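Local coordinates for protein KLLA0C04147p (Kluyveromyces lactis, PDB 5H2D) that binds ergosterol in its sterol-binding ORD domain and, like other members of the OSBP family, probably carries sterol between membranes, at residues I104-R116 against V317-T331. Sequence-based numbering, arbitrary orientation.
Sequences IFTVSSYASTVKR and VWHVNERPEFPFNLT. With ERG (ergosterol), chain B.
The indole of Trp318 is the broad bump of this contact, lying between CB of Ser108 and, on its opposite face, the backbone N of Val320. It illustrates a common division of labour: apolar bumps fit together at one end, while side-chain donors take up loop carbonyls at the other. CB of Ser108 sits 3.8 Å from the centroid of the Trp318 five-membered ring in a CH-pi contact, while the methyl of Ala111 meets the six-membered rim, CB to Trp318 CH2 3.9 Å. With CG anti to the backbone N (chi1 169°), the indole projects from strand 314-319 to this place, and Tyr82 meets it edge-to-face. CG2 of Ile104 fits against Trp318 CB, and CG2 of Val320 packs beside the indole on the same methyl of Ala111. Further along, shape gives way to a polar clasp. The extended side chain of Arg323 inserts its guanidinium under the type II turn Thr113 to Arg116, sandwiched between Lys115 CE and Thr331 CG2. Its NH2 donates to Val114 O at 2.7 Å and also to Asn329 O; NH1 adds a weak bond to Val114 O, and a water joins it to Ala111 O. Asn329 ND2 closes the far end with a bond to Lys115 O (2.8 Å, 164°), lying in the carbonyl plane. CG and CD of Arg116 pass Asn329 O, and the bend at chi3 (77°) swings its guanidinium, almost perpendicular to that of Arg323, toward Leu330 CD2. There it pairs with Glu68 and Glu78, and NH1 donates to Ser112 O from above the carbonyl plane. Cutting Arg116 back to an alanine would probably strip both glutamates of this partner and Ser112 O of its donor, opening a gap beside Leu330. The backbone so fixed carries Tyr110 and Arg116, tying the loop after strand 314-319 to the ergosterol pocket of the OSBP-related domain.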
ATOM      1  N   ILE A 104       3.424  -3.673 -13.727  1.00 15.10           N
ATOM      2  CA  ILE A 104       4.343  -2.596 -13.393  1.00 13.57           C
ATOM      3  C   ILE A 104       3.752  -1.720 -12.295  1.00 15.94           C
ATOM      4  O   ILE A 104       4.485  -1.244 -11.422  1.00 13.76           O
ATOM      5  CB  ILE A 104       4.737  -1.827 -14.664  1.00 17.51           C
ATOM      6  CG1 ILE A 104       5.588  -2.759 -15.535  1.00 17.72           C
ATOM      7  CG2 ILE A 104       5.522  -0.570 -14.314  1.00 16.75           C
ATOM      8  CD1 ILE A 104       5.828  -2.286 -16.952  1.00 18.67           C
ATOM      9  N   PHE A 105       2.422  -1.563 -12.255  1.00 13.43           N
ATOM     10  CA  PHE A 105       1.815  -0.939 -11.078  1.00 13.13           C
ATOM     11  C   PHE A 105       2.218  -1.649  -9.783  1.00 12.95           C
ATOM     12  O   PHE A 105       2.517  -0.990  -8.776  1.00 12.58           O
ATOM     13  CB  PHE A 105       0.291  -0.909 -11.203  1.00 12.56           C
ATOM     14  CG  PHE A 105      -0.403  -0.541  -9.916  1.00 14.16           C
ATOM     15  CD1 PHE A 105      -0.465   0.781  -9.501  1.00 13.51           C
ATOM     16  CD2 PHE A 105      -0.983  -1.520  -9.120  1.00 13.68           C
ATOM     17  CE1 PHE A 105      -1.095   1.119  -8.295  1.00 14.40           C
ATOM     18  CE2 PHE A 105      -1.623  -1.192  -7.935  1.00 14.41           C
ATOM     19  CZ  PHE A 105      -1.680   0.127  -7.518  1.00 13.66           C
ATOM     20  N   THR A 106       2.197  -2.987  -9.764  1.00 12.41           N
ATOM     21  CA  THR A 106       2.534  -3.676  -8.515  1.00 13.24           C
ATOM     22  C   THR A 106       3.989  -3.457  -8.119  1.00 13.75           C
ATOM     23  O   THR A 106       4.310  -3.515  -6.924  1.00 15.31           O
ATOM     24  CB  THR A 106       2.245  -5.188  -8.590  1.00 14.78           C
ATOM     25  OG1 THR A 106       3.236  -5.858  -9.383  1.00 14.18           O
ATOM     26  CG2 THR A 106       0.845  -5.463  -9.158  1.00 15.25           C
ATOM     27  N   VAL A 107       4.858  -3.167  -9.087  1.00 12.44           N
ATOM     28  CA  VAL A 107       6.270  -2.919  -8.813  1.00 12.67           C
ATOM     29  C   VAL A 107       6.510  -1.481  -8.385  1.00 13.44           C
ATOM     30  O   VAL A 107       7.456  -1.199  -7.631  1.00 13.62           O
ATOM     31  CB  VAL A 107       7.092  -3.270 -10.068  1.00 13.20           C
ATOM     32  CG1 VAL A 107       8.547  -2.829  -9.914  1.00 17.11           C
ATOM     33  CG2 VAL A 107       6.985  -4.763 -10.374  1.00 15.55           C
ATOM     34  N   SER A 108       5.645  -0.564  -8.822  1.00 12.47           N
ATOM     35  CA  SER A 108       5.895   0.866  -8.700  1.00 12.54           C
ATOM     36  C   SER A 108       5.901   1.353  -7.256  1.00 12.58           C
ATOM     37  O   SER A 108       6.400   2.447  -7.001  1.00 12.84           O
ATOM     38  CB  SER A 108       4.838   1.638  -9.489  1.00 11.22           C
ATOM     39  OG  SER A 108       3.546   1.520  -8.903  1.00 11.24           O
ATOM     40  N   SER A 109       5.336   0.603  -6.325  1.00 11.72           N
ATOM     41  CA  SER A 109       5.200   1.085  -4.954  1.00 11.68           C
ATOM     42  C   SER A 109       6.399   0.755  -4.071  1.00 12.75           C
ATOM     43  O   SER A 109       6.354   1.025  -2.859  1.00 12.78           O
ATOM     44  CB  SER A 109       3.925   0.529  -4.327  1.00 13.96           C
ATOM     45  OG  SER A 109       3.764  -0.828  -4.676  1.00 12.88           O
ATOM     46  N   TYR A 110       7.489   0.240  -4.635  1.00 10.92           N
ATOM     47  CA  TYR A 110       8.636  -0.099  -3.802  1.00 10.88           C
ATOM     48  C   TYR A 110       9.724   0.966  -3.785  1.00 12.12           C
ATOM     49  O   TYR A 110      10.512   1.006  -2.833  1.00 11.53           O
ATOM     50  CB  TYR A 110       9.185  -1.494  -4.207  1.00 12.35           C
ATOM     51  CG  TYR A 110       8.151  -2.459  -3.709  1.00 11.94           C
ATOM     52  CD1 TYR A 110       8.090  -2.783  -2.356  1.00 12.21           C
ATOM     53  CD2 TYR A 110       7.126  -2.892  -4.538  1.00 11.60           C
ATOM     54  CE1 TYR A 110       7.087  -3.560  -1.861  1.00 10.67           C
ATOM     55  CE2 TYR A 110       6.107  -3.675  -4.045  1.00 13.73           C
ATOM     56  CZ  TYR A 110       6.091  -4.001  -2.701  1.00 12.77           C
ATOM     57  OH  TYR A 110       5.069  -4.756  -2.197  1.00 15.99           O
ATOM     58  N   ALA A 111       9.733   1.895  -4.741  1.00 12.62           N
ATOM     59  CA  ALA A 111      10.710   2.975  -4.674  1.00 12.26           C
ATOM     60  C   ALA A 111      10.572   3.767  -3.386  1.00 11.22           C
ATOM     61  O   ALA A 111      11.572   4.212  -2.810  1.00 13.26           O
ATOM     62  CB  ALA A 111      10.563   3.910  -5.869  1.00 11.79           C
ATOM     63  N   SER A 112       9.338   3.964  -2.922  1.00 11.40           N
ATOM     64  CA  SER A 112       9.089   4.769  -1.734  1.00 12.03           C
ATOM     65  C   SER A 112       9.596   4.123  -0.452  1.00 10.77           C
ATOM     66  O   SER A 112       9.642   4.807   0.569  1.00 11.45           O
ATOM     67  CB  SER A 112       7.590   5.046  -1.589  1.00 12.54           C
ATOM     68  OG  SER A 112       6.874   3.834  -1.450  1.00 11.87           O
ATOM     69  N   THR A 113       9.986   2.846  -0.482  1.00 10.15           N
ATOM     70  CA  THR A 113      10.475   2.192   0.737  1.00 10.47           C
ATOM     71  C   THR A 113      11.945   2.495   1.016  1.00 10.12           C
ATOM     72  O   THR A 113      12.395   2.342   2.161  1.00 12.97           O
ATOM     73  CB  THR A 113      10.266   0.667   0.672  1.00 11.33           C
ATOM     74  OG1 THR A 113      11.101   0.070  -0.332  1.00 11.46           O
ATOM     75  CG2 THR A 113       8.813   0.323   0.379  1.00 12.66           C
ATOM     76  N   VAL A 114      12.692   2.948   0.014  1.00 11.14           N
ATOM     77  CA  VAL A 114      14.109   3.227   0.211  1.00 11.58           C
ATOM     78  C   VAL A 114      14.287   4.387   1.184  1.00 13.56           C
ATOM     79  O   VAL A 114      13.493   5.337   1.211  1.00 13.62           O
ATOM     80  CB  VAL A 114      14.767   3.521  -1.147  1.00 15.40           C
ATOM     81  CG1 VAL A 114      16.237   3.828  -0.965  1.00 19.05           C
ATOM     82  CG2 VAL A 114      14.587   2.325  -2.063  1.00 15.89           C
ATOM     83  N   LYS A 115      15.346   4.314   1.989  1.00 14.30           N
ATOM     84  CA  LYS A 115      15.774   5.365   2.915  1.00 12.68           C
ATOM     85  C   LYS A 115      14.807   5.593   4.068  1.00 13.33           C
ATOM     86  O   LYS A 115      14.922   6.604   4.767  1.00 14.87           O
ATOM     87  CB  LYS A 115      16.010   6.701   2.194  1.00 18.03           C
ATOM     88  CG  LYS A 115      17.213   6.665   1.254  1.00 26.87           C
ATOM     89  CD  LYS A 115      17.641   8.071   0.864  1.00 30.02           C
ATOM     90  CE  LYS A 115      16.650   8.721  -0.092  1.00 32.21           C
ATOM     91  NZ  LYS A 115      16.847   8.324  -1.525  1.00 33.67           N
ATOM     92  N   ARG A 116      13.860   4.691   4.299  1.00 12.03           N
ATOM     93  CA  ARG A 116      12.966   4.781   5.452  1.00 10.88           C
ATOM     94  C   ARG A 116      13.125   3.520   6.298  1.00 11.81           C
ATOM     95  O   ARG A 116      12.261   2.646   6.337  1.00 11.53           O
ATOM     96  CB  ARG A 116      11.516   5.008   4.986  1.00 10.34           C
ATOM     97  CG  ARG A 116      11.324   6.397   4.382  1.00  9.69           C
ATOM     98  CD  ARG A 116      10.162   6.388   3.407  1.00 11.26           C
ATOM     99  NE  ARG A 116       8.896   6.392   4.127  1.00 11.30           N
ATOM    100  CZ  ARG A 116       7.714   6.391   3.528  1.00 10.84           C
ATOM    101  NH1 ARG A 116       7.642   6.368   2.190  1.00 11.53           N
ATOM    102  NH2 ARG A 116       6.608   6.416   4.265  1.00 10.26           N
ATOM    103  N   VAL A 317       7.813   2.729 -19.140  1.00 18.68           N
ATOM    104  CA  VAL A 317       6.506   2.529 -18.536  1.00 18.21           C
ATOM    105  C   VAL A 317       6.376   3.270 -17.215  1.00 20.61           C
ATOM    106  O   VAL A 317       5.328   3.862 -16.932  1.00 20.95           O
ATOM    107  CB  VAL A 317       6.196   1.026 -18.346  1.00 18.55           C
ATOM    108  CG1 VAL A 317       6.133   0.315 -19.694  1.00 22.12           C
ATOM    109  CG2 VAL A 317       7.228   0.376 -17.454  1.00 28.60           C
ATOM    110  N   TRP A 318       7.426   3.260 -16.392  1.00 17.18           N
ATOM    111  CA  TRP A 318       7.357   3.866 -15.067  1.00 18.42           C
ATOM    112  C   TRP A 318       8.697   4.486 -14.688  1.00 15.38           C
ATOM    113  O   TRP A 318       9.755   3.916 -14.968  1.00 16.64           O
ATOM    114  CB  TRP A 318       6.942   2.820 -14.017  1.00 15.54           C
ATOM    115  CG  TRP A 318       7.120   3.324 -12.625  1.00 14.52           C
ATOM    116  CD1 TRP A 318       6.269   4.140 -11.933  1.00 15.63           C
ATOM    117  CD2 TRP A 318       8.243   3.093 -11.770  1.00 14.72           C
ATOM    118  NE1 TRP A 318       6.796   4.430 -10.697  1.00 13.95           N
ATOM    119  CE2 TRP A 318       8.004   3.794 -10.569  1.00 14.05           C
ATOM    120  CE3 TRP A 318       9.424   2.360 -11.900  1.00 16.64           C
ATOM    121  CZ2 TRP A 318       8.898   3.772  -9.500  1.00 14.60           C
ATOM    122  CZ3 TRP A 318      10.318   2.340 -10.836  1.00 18.16           C
ATOM    123  CH2 TRP A 318      10.048   3.049  -9.655  1.00 16.78           C
ATOM    124  N   HIS A 319       8.646   5.652 -14.041  1.00 17.38           N
ATOM    125  CA  HIS A 319       9.832   6.264 -13.461  1.00 17.70           C
ATOM    126  C   HIS A 319       9.481   6.842 -12.100  1.00 15.99           C
ATOM    127  O   HIS A 319       8.378   7.359 -11.909  1.00 17.13           O
ATOM    128  CB  HIS A 319      10.395   7.377 -14.360  1.00 21.25           C
ATOM    129  CG  HIS A 319      11.779   7.813 -13.987  1.00 28.08           C
ATOM    130  ND1 HIS A 319      12.048   8.559 -12.856  1.00 24.65           N
ATOM    131  CD2 HIS A 319      12.972   7.607 -14.595  1.00 29.15           C
ATOM    132  CE1 HIS A 319      13.346   8.794 -12.786  1.00 26.74           C
ATOM    133  NE2 HIS A 319      13.930   8.225 -13.825  1.00 28.94           N
ATOM    134  N   VAL A 320      10.434   6.770 -11.168  1.00 16.78           N
ATOM    135  CA  VAL A 320      10.206   7.247  -9.806  1.00 16.57           C
ATOM    136  C   VAL A 320       9.990   8.754  -9.801  1.00 19.61           C
ATOM    137  O   VAL A 320      10.624   9.502 -10.564  1.00 20.79           O
ATOM    138  CB  VAL A 320      11.387   6.846  -8.903  1.00 16.82           C
ATOM    139  CG1 VAL A 320      12.649   7.581  -9.311  1.00 20.27           C
ATOM    140  CG2 VAL A 320      11.063   7.110  -7.431  1.00 15.71           C
ATOM    141  N   ASN A 321       9.089   9.210  -8.933  1.00 15.11           N
ATOM    142  CA  ASN A 321       8.889  10.634  -8.724  1.00 16.68           C
ATOM    143  C   ASN A 321      10.135  11.262  -8.113  1.00 18.13           C
ATOM    144  O   ASN A 321      10.892  10.616  -7.379  1.00 18.66           O
ATOM    145  CB  ASN A 321       7.684  10.878  -7.808  1.00 17.92           C
ATOM    146  CG  ASN A 321       6.360  10.627  -8.506  1.00 17.11           C
ATOM    147  OD1 ASN A 321       6.202  10.956  -9.680  1.00 19.07           O
ATOM    148  ND2 ASN A 321       5.405  10.034  -7.796  1.00 15.72           N
ATOM    149  N   GLU A 322      10.337  12.545  -8.414  1.00 19.81           N
ATOM    150  CA  GLU A 322      11.375  13.298  -7.724  1.00 24.47           C
ATOM    151  C   GLU A 322      11.066  13.343  -6.234  1.00 22.68           C
ATOM    152  O   GLU A 322       9.905  13.419  -5.815  1.00 20.97           O
ATOM    153  CB  GLU A 322      11.492  14.714  -8.293  1.00 30.24           C
ATOM    154  CG  GLU A 322      10.507  15.703  -7.712  1.00 34.38           C
ATOM    155  CD  GLU A 322      10.654  17.092  -8.314  1.00 51.21           C
ATOM    156  OE1 GLU A 322       9.730  17.920  -8.140  1.00 55.64           O
ATOM    157  OE2 GLU A 322      11.691  17.352  -8.967  1.00 54.71           O
ATOM    158  N   ARG A 323      12.118  13.282  -5.428  1.00 20.57           N
ATOM    159  CA  ARG A 323      11.992  13.053  -3.993  1.00 19.38           C
ATOM    160  C   ARG A 323      12.772  14.127  -3.252  1.00 17.97           C
ATOM    161  O   ARG A 323      13.977  13.984  -3.007  1.00 20.42           O
ATOM    162  CB  ARG A 323      12.482  11.660  -3.624  1.00 20.55           C
ATOM    163  CG  ARG A 323      12.153  11.250  -2.223  1.00 21.85           C
ATOM    164  CD  ARG A 323      12.233   9.741  -2.110  1.00 23.25           C
ATOM    165  NE  ARG A 323      12.324   9.348  -0.720  1.00 19.96           N
ATOM    166  CZ  ARG A 323      12.421   8.092  -0.293  1.00 18.39           C
ATOM    167  NH1 ARG A 323      12.425   7.070  -1.146  1.00 16.89           N
ATOM    168  NH2 ARG A 323      12.502   7.867   1.002  1.00 16.31           N
ATOM    169  N   PRO A 324      12.113  15.226  -2.890  1.00 18.49           N
ATOM    170  CA  PRO A 324      12.776  16.237  -2.065  1.00 18.41           C
ATOM    171  C   PRO A 324      13.106  15.671  -0.696  1.00 21.08           C
ATOM    172  O   PRO A 324      12.576  14.638  -0.276  1.00 20.25           O
ATOM    173  CB  PRO A 324      11.738  17.364  -1.964  1.00 21.25           C
ATOM    174  CG  PRO A 324      10.699  17.062  -3.008  1.00 24.75           C
ATOM    175  CD  PRO A 324      10.715  15.571  -3.189  1.00 22.07           C
ATOM    176  N   GLU A 325      14.002  16.369   0.000  1.00 20.36           N
ATOM    177  CA  GLU A 325      14.297  16.047   1.388  1.00 20.13           C
ATOM    178  C   GLU A 325      13.146  16.485   2.278  1.00 22.29           C
ATOM    179  O   GLU A 325      12.704  17.636   2.222  1.00 22.26           O
ATOM    180  CB  GLU A 325      15.587  16.734   1.829  1.00 25.78           C
ATOM    181  CG  GLU A 325      16.808  16.238   1.109  1.00 32.33           C
ATOM    182  CD  GLU A 325      17.158  14.800   1.450  1.00 38.50           C
ATOM    183  OE1 GLU A 325      16.340  14.119   2.109  1.00 39.95           O
ATOM    184  OE2 GLU A 325      18.257  14.352   1.059  1.00 43.69           O
ATOM    185  N   PHE A 326      12.650  15.564   3.088  1.00 15.85           N
ATOM    186  CA  PHE A 326      11.624  15.840   4.079  1.00 18.71           C
ATOM    187  C   PHE A 326      12.065  15.203   5.395  1.00 14.04           C
ATOM    188  O   PHE A 326      12.814  14.232   5.394  1.00 16.10           O
ATOM    189  CB  PHE A 326      10.255  15.256   3.697  1.00 18.11           C
ATOM    190  CG  PHE A 326       9.555  15.992   2.599  1.00 17.57           C
ATOM    191  CD1 PHE A 326       9.027  17.251   2.820  1.00 20.48           C
ATOM    192  CD2 PHE A 326       9.383  15.407   1.364  1.00 19.48           C
ATOM    193  CE1 PHE A 326       8.364  17.925   1.807  1.00 20.84           C
ATOM    194  CE2 PHE A 326       8.724  16.064   0.355  1.00 19.22           C
ATOM    195  CZ  PHE A 326       8.215  17.328   0.572  1.00 19.26           C
ATOM    196  N   PRO A 327      11.575  15.725   6.513  1.00 17.28           N
ATOM    197  CA  PRO A 327      11.758  14.994   7.774  1.00 14.04           C
ATOM    198  C   PRO A 327      11.291  13.555   7.604  1.00 13.63           C
ATOM    199  O   PRO A 327      10.325  13.276   6.889  1.00 14.16           O
ATOM    200  CB  PRO A 327      10.874  15.768   8.760  1.00 19.19           C
ATOM    201  CG  PRO A 327      10.731  17.146   8.144  1.00 23.27           C
ATOM    202  CD  PRO A 327      10.726  16.914   6.662  1.00 18.66           C
ATOM    203  N   PHE A 328      12.005  12.630   8.241  1.00 14.34           N
ATOM    204  CA  PHE A 328      11.699  11.202   8.210  1.00 16.41           C
ATOM    205  C   PHE A 328      11.858  10.615   6.814  1.00 14.97           C
ATOM    206  O   PHE A 328      11.448   9.470   6.576  1.00 14.14           O
ATOM    207  CB  PHE A 328      10.285  10.918   8.739  1.00 14.12           C
ATOM    208  CG  PHE A 328       9.939  11.690   9.991  1.00 15.62           C
ATOM    209  CD1 PHE A 328      10.393  11.266  11.222  1.00 19.18           C
ATOM    210  CD2 PHE A 328       9.159  12.831   9.924  1.00 15.08           C
ATOM    211  CE1 PHE A 328      10.083  11.973  12.361  1.00 17.36           C
ATOM    212  CE2 PHE A 328       8.847  13.546  11.069  1.00 17.73           C
ATOM    213  CZ  PHE A 328       9.313  13.109  12.286  1.00 15.96           C
ATOM    214  N   ASN A 329      12.452  11.364   5.880  1.00 12.16           N
ATOM    215  CA  ASN A 329      12.713  10.877   4.528  1.00 13.63           C
ATOM    216  C   ASN A 329      11.429  10.505   3.801  1.00 12.49           C
ATOM    217  O   ASN A 329      11.421   9.630   2.930  1.00 13.69           O
ATOM    218  CB  ASN A 329      13.692   9.698   4.537  1.00 15.03           C
ATOM    219  CG  ASN A 329      15.111  10.132   4.807  1.00 22.48           C
ATOM    220  OD1 ASN A 329      15.427  11.321   4.740  1.00 25.29           O
ATOM    221  ND2 ASN A 329      15.982   9.179   5.095  1.00 23.88           N
ATOM    222  N   LEU A 330      10.329  11.167   4.140  1.00 11.77           N
ATOM    223  CA  LEU A 330       9.069  10.866   3.483  1.00 11.17           C
ATOM    224  C   LEU A 330       9.106  11.276   2.018  1.00 12.20           C
ATOM    225  O   LEU A 330       9.820  12.205   1.625  1.00 14.60           O
ATOM    226  CB  LEU A 330       7.923  11.590   4.176  1.00 10.34           C
ATOM    227  CG  LEU A 330       7.640  11.216   5.627  1.00 10.20           C
ATOM    228  CD1 LEU A 330       6.347  11.891   6.061  1.00 12.60           C
ATOM    229  CD2 LEU A 330       7.546   9.692   5.805  1.00 12.68           C
ATOM    230  N   THR A 331       8.324  10.573   1.205  1.00 12.13           N
ATOM    231  CA  THR A 331       8.072  10.991  -0.169  1.00 11.39           C
ATOM    232  C   THR A 331       7.051  12.125  -0.201  1.00 11.42           C
ATOM    233  O   THR A 331       6.317  12.361   0.757  1.00 11.87           O
ATOM    234  CB  THR A 331       7.523   9.837  -1.009  1.00 12.98           C
ATOM    235  OG1 THR A 331       6.282   9.391  -0.445  1.00 12.58           O
ATOM    236  CG2 THR A 331       8.521   8.673  -1.086  1.00 13.77           C
TER
HETATM  237  C1  ERG B1301       5.996  -2.567   1.787  1.00  9.20           C
HETATM  238  C2  ERG B1301       4.878  -2.219   0.806  1.00  9.76           C
HETATM  239  C3  ERG B1301       3.612  -2.848   1.326  1.00 10.84           C
HETATM  240  C4  ERG B1301       3.282  -2.306   2.718  1.00 11.30           C
HETATM  241  C5  ERG B1301       4.386  -2.420   3.628  1.00 10.61           C
HETATM  242  C6  ERG B1301       4.126  -2.624   4.976  1.00 10.14           C
HETATM  243  C7  ERG B1301       5.139  -2.680   5.947  1.00 11.51           C
HETATM  244  C8  ERG B1301       6.481  -2.516   5.589  1.00  9.91           C
HETATM  245  C9  ERG B1301       6.808  -2.525   4.201  1.00 10.00           C
HETATM  246  C10 ERG B1301       5.700  -2.079   3.212  1.00 10.36           C
HETATM  247  C11 ERG B1301       8.211  -1.864   3.860  1.00 11.85           C
HETATM  248  C12 ERG B1301       9.290  -2.169   4.904  1.00 11.14           C
HETATM  249  C13 ERG B1301       8.747  -1.765   6.290  1.00 10.89           C
HETATM  250  C14 ERG B1301       7.551  -2.710   6.546  1.00  9.71           C
HETATM  251  C15 ERG B1301       7.249  -2.442   8.006  1.00 11.42           C
HETATM  252  C16 ERG B1301       8.651  -2.251   8.654  1.00 10.00           C
HETATM  253  C17 ERG B1301       9.638  -2.201   7.456  1.00 10.55           C
HETATM  254  C18 ERG B1301       8.391  -0.264   6.382  1.00 10.93           C
HETATM  255  C19 ERG B1301       5.675  -0.525   3.231  1.00 10.28           C
HETATM  256  C20 ERG B1301      10.847  -1.313   7.832  1.00 11.72           C
HETATM  257  C21 ERG B1301      11.855  -1.115   6.707  1.00 13.03           C
HETATM  258  C22 ERG B1301      11.534  -2.015   8.996  1.00 12.25           C
HETATM  259  C23 ERG B1301      11.548  -1.393  10.356  1.00 13.49           C
HETATM  260  C24 ERG B1301      12.215  -2.133  11.516  1.00 12.13           C
HETATM  261  C25 ERG B1301      13.006  -1.116  12.349  1.00 13.74           C
HETATM  262  C26 ERG B1301      14.089  -0.498  11.458  1.00 15.98           C
HETATM  263  C27 ERG B1301      13.709  -1.763  13.554  1.00 16.98           C
HETATM  264  C28 ERG B1301      11.101  -2.769  12.324  1.00 11.57           C
HETATM  265  O1  ERG B1301       2.495  -2.593   0.401  1.00 12.53           O
HETATM  266  O   HOH W   1      12.819   6.951  -4.031  1.00 25.68           O